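Local atomic coordinates of beta-fructofuranosidase (Arthrobacter, PDB entry 3WPU), a protein that belongs to the levansucrase/invertase family, whose members are built around a five-bladed beta-propeller. Residues A[152-166]-A[176-188]. Numbering follows the deposited sequence. Where two conformers were deposited one is given.
Sequences FEDQSFSHQTQWSGS and KLFFTDVAFYRNS
Gln-160 reaches across to the facing strand with its amide NE2, which gives one hydrogen to Val-182 O (2.9 Å). The other goes to Asp-181 OD1, at 2.8 Å from NE2 of Gln-160. The chain gets there by a bend at chi2 (-77°), and the NE2 donor stands above the carbonyl plane of Val-182, whose oxygen also receives Thr-161 N. On the same face of the sheet Ala-183 CB sits squarely over the Phe-152 ring, 3.7 Å from its centroid. On the other face Phe-184 turns its edge toward the six-membered ring of Trp-163, with CZ 3.6 Å from Trp-163 CZ2 and the planes at 69°; Val-182 CG2 packs against Trp-163 CE3.

The strands run antiparallel, backbone bonds pairing Thr-161 with Val-182 and Trp-163 with Thr-180. Ser-158 and His-159 both face Phe-184 in a classic bulge; a second bulge lies between Trp-163 and Ser-166, and there Thr-180 OG1 donates to Ser-164 O (2.8 Å), in the carbonyl plane. Past the first bulge, Ser-158 OG accepts Arg-186 N at 2.9 Å. Tyr-185 lays a ring face against Phe-157 CB and donates its hydroxyl to Asp-154 O (2.7 Å), on a lone pair; Asp-154 OD1 closes an Asx turn onto Ser-156 N.

Farther out, Thr-148 OG1 bonds Gln-160 OE1, and His-111 O takes Trp-163 NE1. Side-chain as well as backbone bonds join the hairpin: the Gln-160 amide is held at both ends, which should fix its rotation, and the Tyr-185 hydroxyl ties the Asx turn at Asp-154 to segment 176-188.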
# COMPACT_ATOMS: atom_id res chain seq x y z
N PHE A 152 17.67 6.72 -16.33
CA PHE A 152 17.11 7.84 -17.09
C PHE A 152 18.01 8.31 -18.22
O PHE A 152 19.14 8.71 -17.99
CB PHE A 152 16.78 8.99 -16.15
CG PHE A 152 15.71 8.63 -15.16
CD1 PHE A 152 14.38 8.53 -15.57
CD2 PHE A 152 16.04 8.32 -13.85
CE1 PHE A 152 13.40 8.14 -14.67
CE2 PHE A 152 15.06 7.95 -12.95
CZ PHE A 152 13.74 7.86 -13.37
N GLU A 153 17.48 8.21 -19.43
CA GLU A 153 18.19 8.68 -20.62
C GLU A 153 18.51 10.17 -20.46
O GLU A 153 19.65 10.60 -20.68
CB GLU A 153 17.34 8.42 -21.86
CG GLU A 153 17.16 6.93 -22.23
CD GLU A 153 15.94 6.21 -21.60
OE1 GLU A 153 15.44 6.64 -20.56
OE2 GLU A 153 15.46 5.18 -22.16
N ASP A 154 17.52 10.95 -20.04
CA ASP A 154 17.64 12.38 -19.80
C ASP A 154 18.12 12.66 -18.38
O ASP A 154 17.35 12.58 -17.41
CB ASP A 154 16.31 13.08 -20.09
CG ASP A 154 16.38 14.59 -19.98
OD1 ASP A 154 17.40 15.13 -19.51
OD2 ASP A 154 15.39 15.23 -20.36
N GLN A 155 19.40 12.97 -18.27
CA GLN A 155 20.04 13.19 -16.98
C GLN A 155 19.95 14.61 -16.45
O GLN A 155 20.58 14.90 -15.44
CB GLN A 155 21.50 12.78 -17.06
CG GLN A 155 21.69 11.31 -17.25
CD GLN A 155 21.50 10.53 -15.95
OE1 GLN A 155 20.70 9.59 -15.87
NE2 GLN A 155 22.22 10.93 -14.94
N SER A 156 19.18 15.47 -17.10
CA SER A 156 19.03 16.87 -16.66
C SER A 156 18.00 17.11 -15.55
O SER A 156 17.64 18.24 -15.28
CB SER A 156 18.64 17.77 -17.85
OG SER A 156 17.36 17.42 -18.36
N PHE A 157 17.53 16.05 -14.91
CA PHE A 157 16.50 16.18 -13.92
C PHE A 157 16.88 17.13 -12.79
O PHE A 157 18.05 17.23 -12.38
CB PHE A 157 16.09 14.82 -13.35
CG PHE A 157 17.23 13.88 -13.07
CD1 PHE A 157 18.03 14.04 -11.94
CD2 PHE A 157 17.50 12.81 -13.93
CE1 PHE A 157 19.06 13.16 -11.67
CE2 PHE A 157 18.54 11.93 -13.65
CZ PHE A 157 19.32 12.12 -12.52
N SER A 158 15.88 17.83 -12.30
CA SER A 158 16.05 18.75 -11.16
C SER A 158 15.87 18.03 -9.82
O SER A 158 16.41 18.45 -8.79
CB SER A 158 15.05 19.88 -11.24
OG SER A 158 13.71 19.42 -11.34
N HIS A 159 15.09 16.95 -9.83
CA HIS A 159 14.79 16.16 -8.63
C HIS A 159 14.79 14.72 -9.06
O HIS A 159 14.51 14.42 -10.22
CB HIS A 159 13.42 16.50 -8.05
CG HIS A 159 13.26 17.94 -7.68
ND1 HIS A 159 13.09 18.94 -8.62
CD2 HIS A 159 13.23 18.54 -6.47
CE1 HIS A 159 12.99 20.10 -7.99
NE2 HIS A 159 13.06 19.89 -6.69
N GLN A 160 15.11 13.82 -8.14
CA GLN A 160 15.15 12.41 -8.49
C GLN A 160 14.85 11.67 -7.18
O GLN A 160 15.60 11.76 -6.22
CB GLN A 160 16.51 12.07 -9.10
CG GLN A 160 16.51 10.89 -10.09
CD GLN A 160 16.44 9.53 -9.43
OE1 GLN A 160 17.44 9.02 -8.96
NE2 GLN A 160 15.25 8.93 -9.41
N THR A 161 13.73 10.96 -7.17
CA THR A 161 13.23 10.33 -5.94
C THR A 161 13.01 8.86 -6.12
O THR A 161 12.95 8.36 -7.23
CB THR A 161 11.89 10.91 -5.51
OG1 THR A 161 10.89 10.66 -6.51
CG2 THR A 161 11.99 12.37 -5.31
N GLN A 162 12.89 8.21 -4.97
CA GLN A 162 12.41 6.85 -4.87
C GLN A 162 11.06 6.91 -4.17
O GLN A 162 10.92 7.50 -3.09
CB GLN A 162 13.37 5.94 -4.12
CG GLN A 162 14.75 5.86 -4.74
CD GLN A 162 15.84 6.41 -3.84
OE1 GLN A 162 15.78 6.25 -2.63
NE2 GLN A 162 16.87 6.99 -4.44
N TRP A 163 10.06 6.38 -4.85
CA TRP A 163 8.70 6.28 -4.33
C TRP A 163 8.36 4.79 -4.05
O TRP A 163 9.22 3.92 -4.24
CB TRP A 163 7.76 6.99 -5.31
CG TRP A 163 7.74 8.51 -5.20
CD1 TRP A 163 8.48 9.30 -4.37
CD2 TRP A 163 6.93 9.38 -5.99
NE1 TRP A 163 8.15 10.63 -4.58
CE2 TRP A 163 7.20 10.71 -5.56
CE3 TRP A 163 5.97 9.17 -6.97
CZ2 TRP A 163 6.55 11.82 -6.14
CZ3 TRP A 163 5.32 10.28 -7.54
CH2 TRP A 163 5.61 11.58 -7.11
N SER A 164 7.11 4.49 -3.65
CA SER A 164 6.72 3.24 -2.99
C SER A 164 6.81 2.04 -3.90
O SER A 164 6.76 2.15 -5.11
CB SER A 164 5.27 3.32 -2.46
OG SER A 164 5.01 2.29 -1.51
N GLY A 165 6.93 0.89 -3.27
CA GLY A 165 6.86 -0.39 -3.97
C GLY A 165 6.66 -1.49 -2.96
O GLY A 165 5.72 -1.46 -2.15
N SER A 166 7.52 -2.51 -3.04
CA SER A 166 7.44 -3.73 -2.26
C SER A 166 8.82 -4.40 -2.29
O SER A 166 9.71 -3.96 -3.03
CB SER A 166 6.38 -4.68 -2.84
OG SER A 166 6.59 -4.83 -4.23
N LYS A 176 14.78 -8.51 -3.55
CA LYS A 176 14.41 -7.81 -4.77
C LYS A 176 13.49 -6.65 -4.37
O LYS A 176 12.33 -6.86 -3.98
CB LYS A 176 13.71 -8.72 -5.76
CG LYS A 176 14.57 -9.80 -6.35
CD LYS A 176 13.74 -10.59 -7.34
CE LYS A 176 14.52 -11.63 -8.12
NZ LYS A 176 14.68 -12.82 -7.27
N LEU A 177 14.04 -5.45 -4.42
CA LEU A 177 13.31 -4.25 -4.08
C LEU A 177 12.64 -3.67 -5.35
O LEU A 177 13.30 -3.19 -6.27
CB LEU A 177 14.25 -3.26 -3.42
CG LEU A 177 13.67 -1.90 -3.02
CD1 LEU A 177 12.49 -2.06 -2.09
CD2 LEU A 177 14.76 -1.05 -2.39
N PHE A 178 11.33 -3.80 -5.41
CA PHE A 178 10.53 -3.19 -6.48
C PHE A 178 10.12 -1.81 -6.01
O PHE A 178 9.56 -1.69 -4.95
CB PHE A 178 9.31 -4.04 -6.80
CG PHE A 178 9.66 -5.38 -7.38
CD1 PHE A 178 9.87 -5.53 -8.74
CD2 PHE A 178 9.89 -6.46 -6.54
CE1 PHE A 178 10.22 -6.77 -9.28
CE2 PHE A 178 10.24 -7.70 -7.08
CZ PHE A 178 10.42 -7.84 -8.45
N PHE A 179 10.38 -0.80 -6.80
CA PHE A 179 10.05 0.56 -6.38
C PHE A 179 9.72 1.45 -7.56
O PHE A 179 9.75 1.04 -8.70
CB PHE A 179 11.17 1.13 -5.51
CG PHE A 179 12.45 1.43 -6.26
CD1 PHE A 179 12.81 2.75 -6.54
CD2 PHE A 179 13.28 0.40 -6.69
CE1 PHE A 179 13.99 3.03 -7.24
CE2 PHE A 179 14.45 0.68 -7.39
CZ PHE A 179 14.80 1.99 -7.65
N THR A 180 9.34 2.68 -7.26
CA THR A 180 9.02 3.66 -8.27
C THR A 180 10.17 4.65 -8.33
O THR A 180 10.44 5.37 -7.36
CB THR A 180 7.70 4.38 -8.00
OG1 THR A 180 6.66 3.44 -7.63
CG2 THR A 180 7.26 5.21 -9.22
N ASP A 181 10.83 4.70 -9.47
CA ASP A 181 12.03 5.49 -9.65
C ASP A 181 11.61 6.69 -10.48
O ASP A 181 11.13 6.53 -11.58
CB ASP A 181 13.10 4.64 -10.36
CG ASP A 181 14.52 5.22 -10.22
OD1 ASP A 181 14.74 6.20 -9.45
OD2 ASP A 181 15.45 4.70 -10.88
N VAL A 182 11.73 7.90 -9.92
CA VAL A 182 11.09 9.07 -10.52
C VAL A 182 12.07 10.21 -10.79
O VAL A 182 12.91 10.58 -9.94
CB VAL A 182 9.94 9.61 -9.64
CG1 VAL A 182 9.08 10.60 -10.41
CG2 VAL A 182 9.07 8.48 -9.13
N ALA A 183 11.97 10.78 -11.98
CA ALA A 183 12.76 11.96 -12.35
C ALA A 183 11.83 13.13 -12.67
O ALA A 183 10.82 12.97 -13.35
CB ALA A 183 13.66 11.68 -13.54
N PHE A 184 12.17 14.31 -12.14
CA PHE A 184 11.42 15.52 -12.37
C PHE A 184 12.30 16.50 -13.11
O PHE A 184 13.52 16.52 -12.90
CB PHE A 184 11.00 16.19 -11.06
CG PHE A 184 10.15 15.33 -10.15
CD1 PHE A 184 8.78 15.55 -10.05
CD2 PHE A 184 10.72 14.31 -9.39
CE1 PHE A 184 8.00 14.77 -9.21
CE2 PHE A 184 9.94 13.55 -8.51
CZ PHE A 184 8.58 13.77 -8.45
N TYR A 185 11.65 17.33 -13.93
CA TYR A 185 12.36 18.30 -14.79
C TYR A 185 11.71 19.65 -14.63
O TYR A 185 10.82 20.02 -15.39
CB TYR A 185 12.36 17.81 -16.23
CG TYR A 185 12.99 16.46 -16.38
CD1 TYR A 185 14.34 16.33 -16.75
CD2 TYR A 185 12.27 15.30 -16.12
CE1 TYR A 185 14.93 15.08 -16.87
CE2 TYR A 185 12.86 14.05 -16.25
CZ TYR A 185 14.20 13.94 -16.60
OH TYR A 185 14.78 12.70 -16.73
N ARG A 186 12.14 20.38 -13.59
CA ARG A 186 11.46 21.59 -13.16
C ARG A 186 12.36 22.81 -13.26
O ARG A 186 13.57 22.71 -13.04
CB ARG A 186 10.95 21.43 -11.73
CG ARG A 186 9.66 20.60 -11.65
CD ARG A 186 9.59 19.69 -10.44
NE ARG A 186 9.02 20.29 -9.24
CZ ARG A 186 7.92 19.86 -8.59
NH1 ARG A 186 7.18 18.84 -9.00
NH2 ARG A 186 7.55 20.50 -7.50
N ASN A 187 11.77 23.94 -13.62
CA ASN A 187 12.45 25.23 -13.58
C ASN A 187 12.56 25.67 -12.14
O ASN A 187 11.88 25.15 -11.26
CB ASN A 187 11.68 26.29 -14.37
CG ASN A 187 11.59 25.98 -15.85
OD1 ASN A 187 10.50 25.80 -16.40
ND2 ASN A 187 12.73 25.90 -16.49
N SER A 188 13.40 26.67 -11.90
CA SER A 188 13.65 27.17 -10.55
C SER A 188 12.37 27.62 -9.86
O SER A 188 12.25 27.52 -8.64
CB SER A 188 14.66 28.32 -10.57
OG SER A 188 15.42 28.33 -9.38